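Local atomic coordinates of FOKI restriction endonuclease (Planomicrobium okeanokoites, PDB entry 2FOK), a protein that recognises a specific DNA sequence and, as a metal-dependent type IIS restriction endonuclease, hydrolyses both strands of the DNA at a distance from that site. Residues Glu392-Leu397 against Tyr408-Glu413; Arg307-Leu312 against Leu335-Val340; Lys434-Arg439 against Glu556-Gly561; Thr193-Gly198 against Ser222-Ala227. All blocks are in the same frame, centred on the assembly; numbering follows the deposited sequence.

Contact 1: Glu392-Leu397 against Tyr408-Glu413; sequences EKKSEL and YIELIE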
loop_
_atom_site.group_PDB
_atom_site.type_symbol
_atom_site.label_atom_id
_atom_site.label_comp_id
_atom_site.label_asym_id
_atom_site.label_seq_id
_atom_site.Cartn_x
_atom_site.Cartn_y
_atom_site.Cartn_z
ATOM N N GLU A 392 4.305 -6.171 -18.759
ATOM C CA GLU A 392 3.977 -7.177 -19.758
ATOM C C GLU A 392 4.108 -8.556 -19.097
ATOM O O GLU A 392 3.317 -9.472 -19.362
ATOM C CB GLU A 392 4.922 -7.058 -20.961
ATOM C CG GLU A 392 5.293 -5.621 -21.296
ATOM C CD GLU A 392 5.275 -5.311 -22.785
ATOM O OE1 GLU A 392 4.189 -5.373 -23.410
ATOM O OE2 GLU A 392 6.355 -4.993 -23.330
ATOM N N LYS A 393 5.107 -8.686 -18.226
ATOM C CA LYS A 393 5.341 -9.919 -17.487
ATOM C C LYS A 393 4.188 -10.153 -16.504
ATOM O O LYS A 393 3.759 -11.284 -16.297
ATOM C CB LYS A 393 6.658 -9.830 -16.720
ATOM C CG LYS A 393 7.094 -11.142 -16.085
ATOM C CD LYS A 393 7.969 -10.886 -14.863
ATOM C CE LYS A 393 9.011 -9.782 -15.101
ATOM N NZ LYS A 393 10.184 -10.270 -15.895
ATOM N N LYS A 394 3.690 -9.080 -15.897
ATOM C CA LYS A 394 2.567 -9.199 -14.967
ATOM C C LYS A 394 1.365 -9.701 -15.761
ATOM O O LYS A 394 0.619 -10.580 -15.309
ATOM C CB LYS A 394 2.211 -7.838 -14.365
ATOM C CG LYS A 394 3.247 -7.273 -13.420
ATOM C CD LYS A 394 2.901 -5.830 -13.082
ATOM C CE LYS A 394 3.972 -5.182 -12.231
ATOM N NZ LYS A 394 3.340 -4.328 -11.197
ATOM N N SER A 395 1.196 -9.117 -16.947
ATOM C CA SER A 395 0.106 -9.460 -17.834
ATOM C C SER A 395 0.186 -10.911 -18.271
ATOM O O SER A 395 -0.820 -11.620 -18.261
ATOM C CB SER A 395 0.129 -8.554 -19.055
ATOM O OG SER A 395 -1.176 -8.069 -19.333
ATOM N N GLU A 396 1.388 -11.353 -18.641
ATOM C CA GLU A 396 1.594 -12.731 -19.075
ATOM C C GLU A 396 1.185 -13.721 -18.001
ATOM O O GLU A 396 0.426 -14.632 -18.273
ATOM C CB GLU A 396 3.055 -12.982 -19.451
ATOM C CG GLU A 396 3.293 -14.363 -20.048
ATOM C CD GLU A 396 4.660 -14.934 -19.718
ATOM O OE1 GLU A 396 5.602 -14.140 -19.495
ATOM O OE2 GLU A 396 4.794 -16.181 -19.686
ATOM N N LEU A 397 1.662 -13.513 -16.778
ATOM C CA LEU A 397 1.369 -14.403 -15.657
ATOM C C LEU A 397 -0.062 -14.367 -15.111
ATOM O O LEU A 397 -0.505 -15.314 -14.449
ATOM C CB LEU A 397 2.363 -14.133 -14.522
ATOM C CG LEU A 397 3.848 -14.408 -14.815
ATOM C CD1 LEU A 397 4.691 -13.946 -13.628
ATOM C CD2 LEU A 397 4.069 -15.892 -15.071
ATOM N N TYR A 408 -0.361 -12.152 -5.902
ATOM C CA TYR A 408 1.002 -12.650 -5.723
ATOM C C TYR A 408 1.918 -12.309 -6.889
ATOM O O TYR A 408 3.141 -12.229 -6.729
ATOM C CB TYR A 408 0.995 -14.162 -5.500
ATOM C CG TYR A 408 0.382 -14.548 -4.181
ATOM C CD1 TYR A 408 0.946 -14.114 -2.983
ATOM C CD2 TYR A 408 -0.793 -15.301 -4.129
ATOM C CE1 TYR A 408 0.354 -14.421 -1.763
ATOM C CE2 TYR A 408 -1.390 -15.609 -2.928
ATOM C CZ TYR A 408 -0.811 -15.169 -1.744
ATOM O OH TYR A 408 -1.373 -15.503 -0.540
ATOM N N ILE A 409 1.340 -12.103 -8.063
ATOM C CA ILE A 409 2.170 -11.777 -9.207
ATOM C C ILE A 409 2.817 -10.409 -8.988
ATOM O O ILE A 409 3.784 -10.065 -9.655
ATOM C CB ILE A 409 1.360 -11.791 -10.533
ATOM C CG1 ILE A 409 0.790 -10.409 -10.817
ATOM C CG2 ILE A 409 0.261 -12.836 -10.474
ATOM C CD1 ILE A 409 1.659 -9.599 -11.749
ATOM N N GLU A 410 2.287 -9.648 -8.035
ATOM C CA GLU A 410 2.814 -8.320 -7.730
ATOM C C GLU A 410 4.169 -8.373 -7.019
ATOM O O GLU A 410 4.858 -7.365 -6.916
ATOM C CB GLU A 410 1.818 -7.537 -6.866
ATOM C CG GLU A 410 0.546 -7.110 -7.598
ATOM C CD GLU A 410 0.800 -6.229 -8.823
ATOM O OE1 GLU A 410 1.846 -5.541 -8.898
ATOM O OE2 GLU A 410 -0.063 -6.221 -9.722
ATOM N N LEU A 411 4.538 -9.555 -6.533
ATOM C CA LEU A 411 5.804 -9.769 -5.839
ATOM C C LEU A 411 6.993 -9.639 -6.789
ATOM O O LEU A 411 8.115 -9.432 -6.355
ATOM C CB LEU A 411 5.825 -11.161 -5.215
ATOM C CG LEU A 411 4.739 -11.569 -4.230
ATOM C CD1 LEU A 411 5.245 -12.744 -3.415
ATOM C CD2 LEU A 411 4.390 -10.399 -3.317
ATOM N N ILE A 412 6.745 -9.781 -8.087
ATOM C CA ILE A 412 7.800 -9.668 -9.083
ATOM C C ILE A 412 8.368 -8.245 -9.140
ATOM O O ILE A 412 9.553 -8.049 -9.432
ATOM C CB ILE A 412 7.279 -10.030 -10.490
ATOM C CG1 ILE A 412 7.118 -11.537 -10.620
ATOM C CG2 ILE A 412 8.243 -9.540 -11.534
ATOM C CD1 ILE A 412 6.367 -11.933 -11.855
ATOM N N GLU A 413 7.505 -7.261 -8.885
ATOM C CA GLU A 413 7.899 -5.861 -8.892
ATOM C C GLU A 413 8.331 -5.460 -7.481
ATOM O O GLU A 413 9.308 -4.744 -7.303
ATOM C CB GLU A 413 6.730 -4.972 -9.367
ATOM C CG GLU A 413 6.894 -3.483 -9.024
ATOM C CD GLU A 413 6.249 -2.518 -10.034
ATOM O OE1 GLU A 413 5.111 -2.755 -10.480
ATOM O OE2 GLU A 413 6.886 -1.501 -10.369
#
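Lys394 NZ is gripped by two carboxylates of the facing segment, Glu410 and Glu413, and by Glu391 one turn earlier in its own helix, so three carboxylates gather round this buried ammonium. Glu410 OE1 lies 3.0 Å from Lys394 NZ and is met on its syn side, 16° out of the carboxylate plane. The distance from Lys394 NZ to Glu413 OE1, 2.5 Å, is very short, and its exact value should be treated with caution. Lysine suits the place because its long, nearly extended chain can run over apolar neighbours before its ammonium reaches the acids; the chain bends at its last torsion (chi4 -140°) to bring NZ between them. Surrounded by so much negative charge, the ammonium is probably held firmly protonated.

Along the way the lysine's methylenes pass over the CD1 end of Ile409, the two side chains crossing at about a right angle. On the other flank Ile412 packs against the aliphatic part of Lys393, whose CD and CE both meet its CG2 branch, with Lys393 CD 3.6 Å from Ile412 CG2. Leu397 lies beside Ile412, though the closeness of their modelled approach is doubtful.

Both segments belong to the cleavage domain and face helix 548-560, where Ile412 rests on Val548 and Lys393 touches Glu549, while Ser395 OG on helix 389-398 reaches across to Thr343 OG1 of helix 341-352 in the D3 domain.

Contact 2: Arg307-Leu312 against Leu335-Val340; sequences RTRRAL and LGFDEV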
loop_
_atom_site.group_PDB
_atom_site.type_symbol
_atom_site.label_atom_id
_atom_site.label_comp_id
_atom_site.label_asym_id
_atom_site.label_seq_id
_atom_site.Cartn_x
_atom_site.Cartn_y
_atom_site.Cartn_z
ATOM N N ARG A 307 -2.063 4.195 -14.952
ATOM C CA ARG A 307 -3.065 5.184 -14.558
ATOM C C ARG A 307 -4.048 5.449 -15.710
ATOM O O ARG A 307 -5.252 5.584 -15.496
ATOM C CB ARG A 307 -2.383 6.494 -14.155
ATOM C CG ARG A 307 -2.085 6.644 -12.658
ATOM C CD ARG A 307 -1.005 7.704 -12.425
ATOM N NE ARG A 307 -0.530 7.731 -11.043
ATOM C CZ ARG A 307 0.177 8.721 -10.502
ATOM N NH1 ARG A 307 0.505 9.787 -11.223
ATOM N NH2 ARG A 307 0.544 8.653 -9.226
ATOM N N THR A 308 -3.532 5.530 -16.931
ATOM C CA THR A 308 -4.377 5.774 -18.087
ATOM C C THR A 308 -5.312 4.591 -18.335
ATOM O O THR A 308 -6.523 4.766 -18.507
ATOM C CB THR A 308 -3.532 6.027 -19.348
ATOM O OG1 THR A 308 -2.530 7.008 -19.056
ATOM C CG2 THR A 308 -4.402 6.538 -20.483
ATOM N N ARG A 309 -4.743 3.391 -18.342
ATOM C CA ARG A 309 -5.510 2.166 -18.560
ATOM C C ARG A 309 -6.695 2.067 -17.593
ATOM O O ARG A 309 -7.817 1.773 -17.999
ATOM C CB ARG A 309 -4.590 0.954 -18.399
ATOM C CG ARG A 309 -5.105 -0.336 -19.017
ATOM C CD ARG A 309 -4.815 -1.497 -18.074
ATOM N NE ARG A 309 -3.479 -2.050 -18.263
ATOM C CZ ARG A 309 -2.635 -2.391 -17.288
ATOM N NH1 ARG A 309 -2.965 -2.242 -16.012
ATOM N NH2 ARG A 309 -1.451 -2.899 -17.604
ATOM N N ARG A 310 -6.447 2.302 -16.309
ATOM C CA ARG A 310 -7.529 2.250 -15.336
ATOM C C ARG A 310 -8.494 3.421 -15.543
ATOM O O ARG A 310 -9.685 3.287 -15.306
ATOM C CB ARG A 310 -6.964 2.256 -13.916
ATOM C CG ARG A 310 -6.424 0.890 -13.499
ATOM C CD ARG A 310 -5.503 0.960 -12.280
ATOM N NE ARG A 310 -4.901 -0.342 -12.013
ATOM C CZ ARG A 310 -3.849 -0.542 -11.230
ATOM N NH1 ARG A 310 -3.266 0.475 -10.619
ATOM N NH2 ARG A 310 -3.355 -1.764 -11.086
ATOM N N ALA A 311 -7.979 4.558 -16.007
ATOM C CA ALA A 311 -8.811 5.742 -16.244
ATOM C C ALA A 311 -9.801 5.491 -17.373
ATOM O O ALA A 311 -10.982 5.835 -17.275
ATOM C CB ALA A 311 -7.933 6.941 -16.589
ATOM N N LEU A 312 -9.302 4.893 -18.448
ATOM C CA LEU A 312 -10.117 4.575 -19.600
ATOM C C LEU A 312 -11.146 3.475 -19.315
ATOM O O LEU A 312 -12.183 3.415 -19.971
ATOM C CB LEU A 312 -9.212 4.169 -20.761
ATOM C CG LEU A 312 -8.404 5.347 -21.299
ATOM C CD1 LEU A 312 -7.424 4.884 -22.356
ATOM C CD2 LEU A 312 -9.381 6.385 -21.849
ATOM N N LEU A 335 -9.251 2.090 -28.274
ATOM C CA LEU A 335 -8.465 3.233 -27.826
ATOM C C LEU A 335 -6.962 3.015 -27.922
ATOM O O LEU A 335 -6.182 3.883 -27.547
ATOM C CB LEU A 335 -8.836 3.591 -26.391
ATOM C CG LEU A 335 -10.341 3.680 -26.138
ATOM C CD1 LEU A 335 -10.607 3.874 -24.648
ATOM C CD2 LEU A 335 -10.926 4.830 -26.951
ATOM N N GLY A 336 -6.555 1.858 -28.420
ATOM C CA GLY A 336 -5.137 1.583 -28.549
ATOM C C GLY A 336 -4.515 0.944 -27.326
ATOM O O GLY A 336 -3.317 1.083 -27.097
ATOM N N PHE A 337 -5.323 0.252 -26.530
ATOM C CA PHE A 337 -4.820 -0.406 -25.331
ATOM C C PHE A 337 -5.142 -1.893 -25.386
ATOM O O PHE A 337 -6.206 -2.326 -24.956
ATOM C CB PHE A 337 -5.437 0.218 -24.081
ATOM C CG PHE A 337 -4.624 1.353 -23.499
ATOM C CD1 PHE A 337 -4.616 2.605 -24.107
ATOM C CD2 PHE A 337 -3.865 1.168 -22.342
ATOM C CE1 PHE A 337 -3.865 3.654 -23.573
ATOM C CE2 PHE A 337 -3.113 2.210 -21.804
ATOM C CZ PHE A 337 -3.115 3.457 -22.423
ATOM N N ASP A 338 -4.210 -2.662 -25.934
ATOM C CA ASP A 338 -4.342 -4.108 -26.070
ATOM C C ASP A 338 -4.131 -4.827 -24.744
ATOM O O ASP A 338 -3.003 -5.179 -24.384
ATOM C CB ASP A 338 -3.323 -4.619 -27.081
ATOM C CG ASP A 338 -3.959 -5.432 -28.174
ATOM O OD1 ASP A 338 -4.732 -6.358 -27.847
ATOM O OD2 ASP A 338 -3.688 -5.142 -29.359
ATOM N N GLU A 339 -5.222 -5.062 -24.024
ATOM C CA GLU A 339 -5.145 -5.723 -22.730
ATOM C C GLU A 339 -5.766 -7.114 -22.726
ATOM O O GLU A 339 -6.586 -7.446 -23.577
ATOM C CB GLU A 339 -5.823 -4.852 -21.668
ATOM C CG GLU A 339 -4.893 -4.358 -20.577
ATOM C CD GLU A 339 -3.541 -3.944 -21.117
ATOM O OE1 GLU A 339 -3.394 -2.769 -21.529
ATOM O OE2 GLU A 339 -2.628 -4.796 -21.129
ATOM N N VAL A 340 -5.360 -7.923 -21.752
ATOM C CA VAL A 340 -5.866 -9.282 -21.589
ATOM C C VAL A 340 -6.981 -9.229 -20.548
ATOM O O VAL A 340 -6.898 -8.462 -19.591
ATOM C CB VAL A 340 -4.739 -10.223 -21.110
ATOM C CG1 VAL A 340 -5.323 -11.437 -20.422
ATOM C CG2 VAL A 340 -3.871 -10.631 -22.291
#
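Phe337 packs against helix 303-319 in a largely apolar contact with a salt bridge, Arg309 to Glu339, at one end; it joins the first helix of the D3 domain to the turn between helices 325-334 and 341-352. Thr308, Arg309 and Leu312 meet the ring obliquely round its atoms CZ, CD2 and CE1, the Thr308 CG2 methyl lying 3.9 Å from Phe337 CZ. Phenylalanine suits the place because it is large and apolar enough to reach all three. Threonine fits because it can present its methyl, CG2 being anti to the backbone N, while OG1 bonds back to Glu304 O in its own helix. Beyond the ring, Leu312 and Leu335 meet tip to tip, Leu312 CD2 lying 4.0 Å from Leu335 CD1.

The charged pair is weakly bonded: Arg309 NE reaches Glu339 OE1 at 3.3 Å, from the guanidinium edge, with the two flat groups turned 69° apart. Other partners hold both ends more fully, for Glu339 OE1 takes a bond from Tyr305 OH, OE2 pairs with Lys387, and Arg309 NH1 pairs with Asp347.

Gly336, with its positive phi, closes helix 325-334 in a Schellman motif, after which Phe337 points toward helix 303-319. Helix 303-319, a short strand, helices 325-334 and 341-352, then strands 358-361 and 364-367 follow the order of a winged helix-turn-helix, consistent with the family.

Contact 3: Lys434-Arg439 against Glu556-Gly561; sequences KVYGYR and EMIKAG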
loop_
_atom_site.group_PDB
_atom_site.type_symbol
_atom_site.label_atom_id
_atom_site.label_comp_id
_atom_site.label_asym_id
_atom_site.label_seq_id
_atom_site.Cartn_x
_atom_site.Cartn_y
_atom_site.Cartn_z
ATOM N N LYS A 434 -0.061 -21.298 2.054
ATOM C CA LYS A 434 -1.397 -21.261 1.487
ATOM C C LYS A 434 -1.537 -21.928 0.133
ATOM O O LYS A 434 -2.573 -22.536 -0.148
ATOM C CB LYS A 434 -1.879 -19.806 1.386
ATOM C CG LYS A 434 -2.432 -19.252 2.686
ATOM C CD LYS A 434 -3.357 -18.071 2.436
ATOM C CE LYS A 434 -3.681 -17.338 3.731
ATOM N NZ LYS A 434 -4.528 -16.128 3.490
ATOM N N VAL A 435 -0.505 -21.828 -0.701
ATOM C CA VAL A 435 -0.574 -22.390 -2.043
ATOM C C VAL A 435 0.185 -23.683 -2.262
ATOM O O VAL A 435 -0.336 -24.607 -2.893
ATOM C CB VAL A 435 -0.110 -21.354 -3.098
ATOM C CG1 VAL A 435 -0.255 -21.934 -4.512
ATOM C CG2 VAL A 435 -0.937 -20.086 -2.966
ATOM N N TYR A 436 1.414 -23.748 -1.757
ATOM C CA TYR A 436 2.238 -24.945 -1.904
ATOM C C TYR A 436 1.722 -26.029 -0.973
ATOM O O TYR A 436 1.698 -27.193 -1.332
ATOM C CB TYR A 436 3.696 -24.635 -1.570
ATOM C CG TYR A 436 4.518 -24.156 -2.744
ATOM C CD1 TYR A 436 4.445 -22.834 -3.175
ATOM C CD2 TYR A 436 5.407 -25.016 -3.393
ATOM C CE1 TYR A 436 5.247 -22.376 -4.230
ATOM C CE2 TYR A 436 6.205 -24.576 -4.436
ATOM C CZ TYR A 436 6.121 -23.252 -4.852
ATOM O OH TYR A 436 6.913 -22.810 -5.891
ATOM N N GLY A 437 1.304 -25.636 0.224
ATOM C CA GLY A 437 0.770 -26.600 1.170
ATOM C C GLY A 437 1.659 -26.897 2.354
ATOM O O GLY A 437 1.376 -27.801 3.137
ATOM N N TYR A 438 2.732 -26.132 2.500
ATOM C CA TYR A 438 3.673 -26.342 3.587
ATOM C C TYR A 438 3.096 -25.932 4.922
ATOM O O TYR A 438 2.120 -25.185 4.997
ATOM C CB TYR A 438 4.953 -25.532 3.350
ATOM C CG TYR A 438 5.873 -26.089 2.278
ATOM C CD1 TYR A 438 6.726 -27.158 2.550
ATOM C CD2 TYR A 438 5.895 -25.532 0.998
ATOM C CE1 TYR A 438 7.584 -27.656 1.572
ATOM C CE2 TYR A 438 6.751 -26.024 0.010
ATOM C CZ TYR A 438 7.589 -27.083 0.309
ATOM O OH TYR A 438 8.437 -27.566 -0.655
ATOM N N ARG A 439 3.714 -26.434 5.980
ATOM C CA ARG A 439 3.322 -26.088 7.328
ATOM C C ARG A 439 4.523 -25.292 7.807
ATOM O O ARG A 439 5.551 -25.274 7.125
ATOM C CB ARG A 439 3.123 -27.348 8.169
ATOM C CG ARG A 439 1.821 -27.356 8.935
ATOM C CD ARG A 439 1.048 -28.637 8.707
ATOM N NE ARG A 439 0.954 -29.410 9.941
ATOM C CZ ARG A 439 0.166 -30.465 10.117
ATOM N NH1 ARG A 439 -0.616 -30.891 9.128
ATOM N NH2 ARG A 439 0.164 -31.095 11.284
ATOM N N GLU A 556 1.466 -22.648 -8.987
ATOM C CA GLU A 556 0.324 -22.878 -9.861
ATOM C C GLU A 556 0.322 -24.335 -10.306
ATOM O O GLU A 556 -0.675 -24.837 -10.816
ATOM C CB GLU A 556 0.393 -21.953 -11.079
ATOM C CG GLU A 556 -0.282 -22.494 -12.329
ATOM C CD GLU A 556 -1.699 -21.991 -12.485
ATOM O OE1 GLU A 556 -2.141 -21.204 -11.627
ATOM O OE2 GLU A 556 -2.373 -22.383 -13.467
ATOM N N MET A 557 1.451 -25.012 -10.104
ATOM C CA MET A 557 1.581 -26.418 -10.470
ATOM C C MET A 557 1.065 -27.260 -9.326
ATOM O O MET A 557 0.393 -28.268 -9.540
ATOM C CB MET A 557 3.041 -26.767 -10.761
ATOM C CG MET A 557 3.385 -26.759 -12.254
ATOM S SD MET A 557 5.132 -26.559 -12.549
ATOM C CE MET A 557 5.532 -28.086 -13.365
ATOM N N ILE A 558 1.380 -26.848 -8.105
ATOM C CA ILE A 558 0.923 -27.566 -6.925
ATOM C C ILE A 558 -0.593 -27.651 -7.027
ATOM O O ILE A 558 -1.200 -28.672 -6.703
ATOM C CB ILE A 558 1.283 -26.798 -5.625
ATOM C CG1 ILE A 558 2.798 -26.815 -5.402
ATOM C CG2 ILE A 558 0.526 -27.394 -4.441
ATOM C CD1 ILE A 558 3.360 -28.192 -5.055
ATOM N N LYS A 559 -1.190 -26.562 -7.500
ATOM C CA LYS A 559 -2.631 -26.451 -7.639
ATOM C C LYS A 559 -3.193 -27.124 -8.882
ATOM O O LYS A 559 -4.269 -27.724 -8.830
ATOM C CB LYS A 559 -3.029 -24.972 -7.629
ATOM C CG LYS A 559 -2.822 -24.293 -6.288
ATOM C CD LYS A 559 -3.640 -24.957 -5.201
ATOM C CE LYS A 559 -4.153 -23.926 -4.214
ATOM N NZ LYS A 559 -4.577 -24.555 -2.923
ATOM N N ALA A 560 -2.479 -27.008 -10.001
ATOM C CA ALA A 560 -2.922 -27.627 -11.238
ATOM C C ALA A 560 -2.777 -29.132 -11.104
ATOM O O ALA A 560 -3.310 -29.900 -11.914
ATOM C CB ALA A 560 -2.105 -27.125 -12.402
ATOM N N GLY A 561 -2.043 -29.551 -10.077
ATOM C CA GLY A 561 -1.851 -30.969 -9.826
ATOM C C GLY A 561 -0.661 -31.605 -10.520
ATOM O O GLY A 561 -0.449 -32.810 -10.392
HETATM O O HOH W 1 -2.222 -26.413 -2.181
#
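Ile558 and Lys559, near the C-terminal end of helix 548-560, pack on Val435 and Tyr436 at the end of helix 421-436, a helix-end contact in the PD-(D/E)XK nuclease fold of the cleavage domain. Both helices stop at a glycine of positive phi, Gly437 and Gly561, a backbone shape that a side chain would strain.

The apolar part centres on Ile558. Its CG1 approaches the Tyr436 ring obliquely, Ile558 CG1 lying 3.8 Å from Tyr436 CD2, and the two side chains cross at about a right angle. The large, mostly apolar ring gives CG1 and CD1 of the isoleucine something to pack on, while Tyr436 OH is taken up by Leu551 O, two turns back in the partner helix. The Lys559 chain adds to this by crossing Val435, with Val435 CG1 3.9 Å from Lys559 CG.

Main-chain oxygens are the second theme. With CG2 anti to the backbone N, Ile558 directs this methyl at the last carbonyls of the facing helix, and Ile558 CG2 stands 3.3 Å from Val435 O and equally far from Tyr436 O.

Polar linkage runs through solvent, since no direct hydrogen bond joins the segments. Lys559 suits this solvent-exposed position, as its flexible chain, bent at chi2 (-60°) and chi3, brings its ammonium near the helix end: one water donates to Val435 O at 2.7 Å and accepts from Lys559 NZ at 3.1 Å.

Contact 4: Thr193-Gly198 against Ser222-Ala227; sequences TSLPEG and SSDKYA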
loop_
_atom_site.group_PDB
_atom_site.type_symbol
_atom_site.label_atom_id
_atom_site.label_comp_id
_atom_site.label_asym_id
_atom_site.label_seq_id
_atom_site.Cartn_x
_atom_site.Cartn_y
_atom_site.Cartn_z
ATOM N N THR A 193 0.218 -2.111 -0.298
ATOM C CA THR A 193 0.557 -3.400 0.295
ATOM C C THR A 193 -0.027 -3.516 1.703
ATOM O O THR A 193 -0.222 -2.515 2.385
ATOM C CB THR A 193 2.088 -3.586 0.388
ATOM O OG1 THR A 193 2.607 -2.683 1.363
ATOM C CG2 THR A 193 2.758 -3.308 -0.947
ATOM N N SER A 194 -0.302 -4.739 2.137
ATOM C CA SER A 194 -0.861 -4.960 3.468
ATOM C C SER A 194 -0.196 -6.174 4.104
ATOM O O SER A 194 0.034 -7.184 3.437
ATOM C CB SER A 194 -2.384 -5.179 3.385
ATOM O OG SER A 194 -2.990 -5.266 4.675
ATOM N N LEU A 195 0.117 -6.068 5.390
ATOM C CA LEU A 195 0.752 -7.161 6.111
ATOM C C LEU A 195 -0.281 -8.106 6.704
ATOM O O LEU A 195 -1.193 -7.672 7.413
ATOM C CB LEU A 195 1.611 -6.635 7.265
ATOM C CG LEU A 195 2.554 -5.452 7.068
ATOM C CD1 LEU A 195 3.167 -5.081 8.417
ATOM C CD2 LEU A 195 3.632 -5.812 6.074
ATOM N N PRO A 196 -0.170 -9.409 6.404
ATOM C CA PRO A 196 -1.125 -10.376 6.958
ATOM C C PRO A 196 -1.189 -10.189 8.479
ATOM O O PRO A 196 -0.193 -10.332 9.169
ATOM C CB PRO A 196 -0.531 -11.726 6.567
ATOM C CG PRO A 196 0.283 -11.434 5.338
ATOM C CD PRO A 196 0.816 -10.043 5.509
ATOM N N GLU A 197 -2.362 -9.843 8.986
ATOM C CA GLU A 197 -2.555 -9.605 10.413
ATOM C C GLU A 197 -2.050 -10.776 11.247
ATOM O O GLU A 197 -1.203 -10.606 12.124
ATOM C CB GLU A 197 -4.040 -9.366 10.693
ATOM C CG GLU A 197 -4.355 -9.118 12.143
ATOM C CD GLU A 197 -5.836 -9.082 12.398
ATOM O OE1 GLU A 197 -6.456 -10.171 12.448
ATOM O OE2 GLU A 197 -6.380 -7.964 12.542
ATOM N N GLY A 198 -2.580 -11.965 10.979
ATOM C CA GLY A 198 -2.150 -13.138 11.712
ATOM C C GLY A 198 -0.637 -13.221 11.801
ATOM O O GLY A 198 -0.095 -13.499 12.863
ATOM N N SER A 222 1.575 -0.124 2.924
ATOM C CA SER A 222 1.006 1.127 2.439
ATOM C C SER A 222 -0.497 1.247 2.676
ATOM O O SER A 222 -0.952 2.272 3.164
ATOM C CB SER A 222 1.300 1.310 0.952
ATOM O OG SER A 222 2.308 0.425 0.519
ATOM N N SER A 223 -1.265 0.208 2.339
ATOM C CA SER A 223 -2.718 0.249 2.526
ATOM C C SER A 223 -3.090 0.293 4.009
ATOM O O SER A 223 -4.116 0.874 4.386
ATOM C CB SER A 223 -3.374 -0.958 1.869
ATOM O OG SER A 223 -3.710 -0.694 0.514
ATOM N N ASP A 224 -2.266 -0.332 4.848
ATOM C CA ASP A 224 -2.499 -0.330 6.289
ATOM C C ASP A 224 -2.331 1.104 6.807
ATOM O O ASP A 224 -3.003 1.505 7.753
ATOM C CB ASP A 224 -1.514 -1.271 6.997
ATOM C CG ASP A 224 -1.501 -2.664 6.385
ATOM O OD1 ASP A 224 -2.571 -3.120 5.939
ATOM O OD2 ASP A 224 -0.428 -3.304 6.338
ATOM N N LYS A 225 -1.433 1.857 6.167
ATOM C CA LYS A 225 -1.139 3.263 6.484
ATOM C C LYS A 225 -2.368 4.116 6.164
ATOM O O LYS A 225 -2.856 4.886 6.999
ATOM C CB LYS A 225 0.025 3.752 5.612
ATOM C CG LYS A 225 1.241 4.250 6.367
ATOM C CD LYS A 225 2.410 3.272 6.215
ATOM C CE LYS A 225 3.423 3.741 5.178
ATOM N NZ LYS A 225 4.469 2.710 4.956
ATOM N N TYR A 226 -2.841 3.982 4.928
ATOM C CA TYR A 226 -4.013 4.700 4.444
ATOM C C TYR A 226 -5.243 4.382 5.291
ATOM O O TYR A 226 -5.990 5.285 5.643
ATOM C CB TYR A 226 -4.281 4.328 2.982
ATOM C CG TYR A 226 -3.135 4.670 2.053
ATOM C CD1 TYR A 226 -2.396 5.828 2.240
ATOM C CD2 TYR A 226 -2.792 3.840 0.988
ATOM C CE1 TYR A 226 -1.353 6.162 1.405
ATOM C CE2 TYR A 226 -1.737 4.167 0.134
ATOM C CZ TYR A 226 -1.022 5.337 0.354
ATOM O OH TYR A 226 0.022 5.706 -0.474
ATOM N N ALA A 227 -5.449 3.105 5.617
ATOM C CA ALA A 227 -6.599 2.678 6.429
ATOM C C ALA A 227 -6.601 3.284 7.828
ATOM O O ALA A 227 -7.662 3.528 8.403
ATOM C CB ALA A 227 -6.623 1.169 6.555
#
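Thr193 meets the first turn of helix 222-236, where backbone N-H groups lack the carbonyl partners that a preceding turn would supply. Ser223 N donates to Thr193 O at 2.9 Å, tilted 24° from the carbonyl plane, and Ser222 N donates to Thr193 OG1 at 3.2 Å. The first bond needs only the backbone; the second is what the threonine side chain adds, its hydroxyl sitting between the backbone N and the carbonyl carbon (chi1 69°), on the side of the helix end. The return bond, Thr193 N to Ser222 OG, is straight but weak at 3.4 Å.

Asp224 serves the next two residues, Ser194 and Leu195. Its carboxylate receives Ser194 OG at OD1, at 2.5 Å, a length so short that its exact value is doubtful, and Leu195 N at OD2, 3.0 Å away, each on the syn lone pair. Asp224 OD2 also accepts from Gly221 N, just ahead of the helix: the half of a capping box that an acidic residue supplies, which glycine cannot return. The short aspartate, its CG anti to the carbonyl carbon, can fold back to the helix start while still facing the loop. Ser223 OG turns elsewhere, to Leu184 O.

Leu195 also touches Ile423 and Met426 of helix 421-436, so this recognition-domain loop borders the cleavage domain. With three hydrogen bonds and the positive end of a helix close by, the buried Asp224 carboxylate is probably stabilised in its ionised form.

From the N terminus the chain forms contact 4 first, closing a mostly helical loop of 23 residues within the second recognition subdomain. Contact 2 follows in the D3 domain, bringing the turn after helix 325-334 back onto helix 303-319. Contact 1 then closes the shortest loop, 10 residues, at the start of the cleavage domain, and contact 3 spans 116 residues of that domain, tying helix 421-436 to helix 548-560. All four are in series; none nests or crosses. Contacts 1 and 2 touch where Ser395 OG approaches Glu339 OE2 at 4.0 Å, joining the D3 and cleavage domains, whereas the centres of contacts 2 and 3 lie about 32 Å apart.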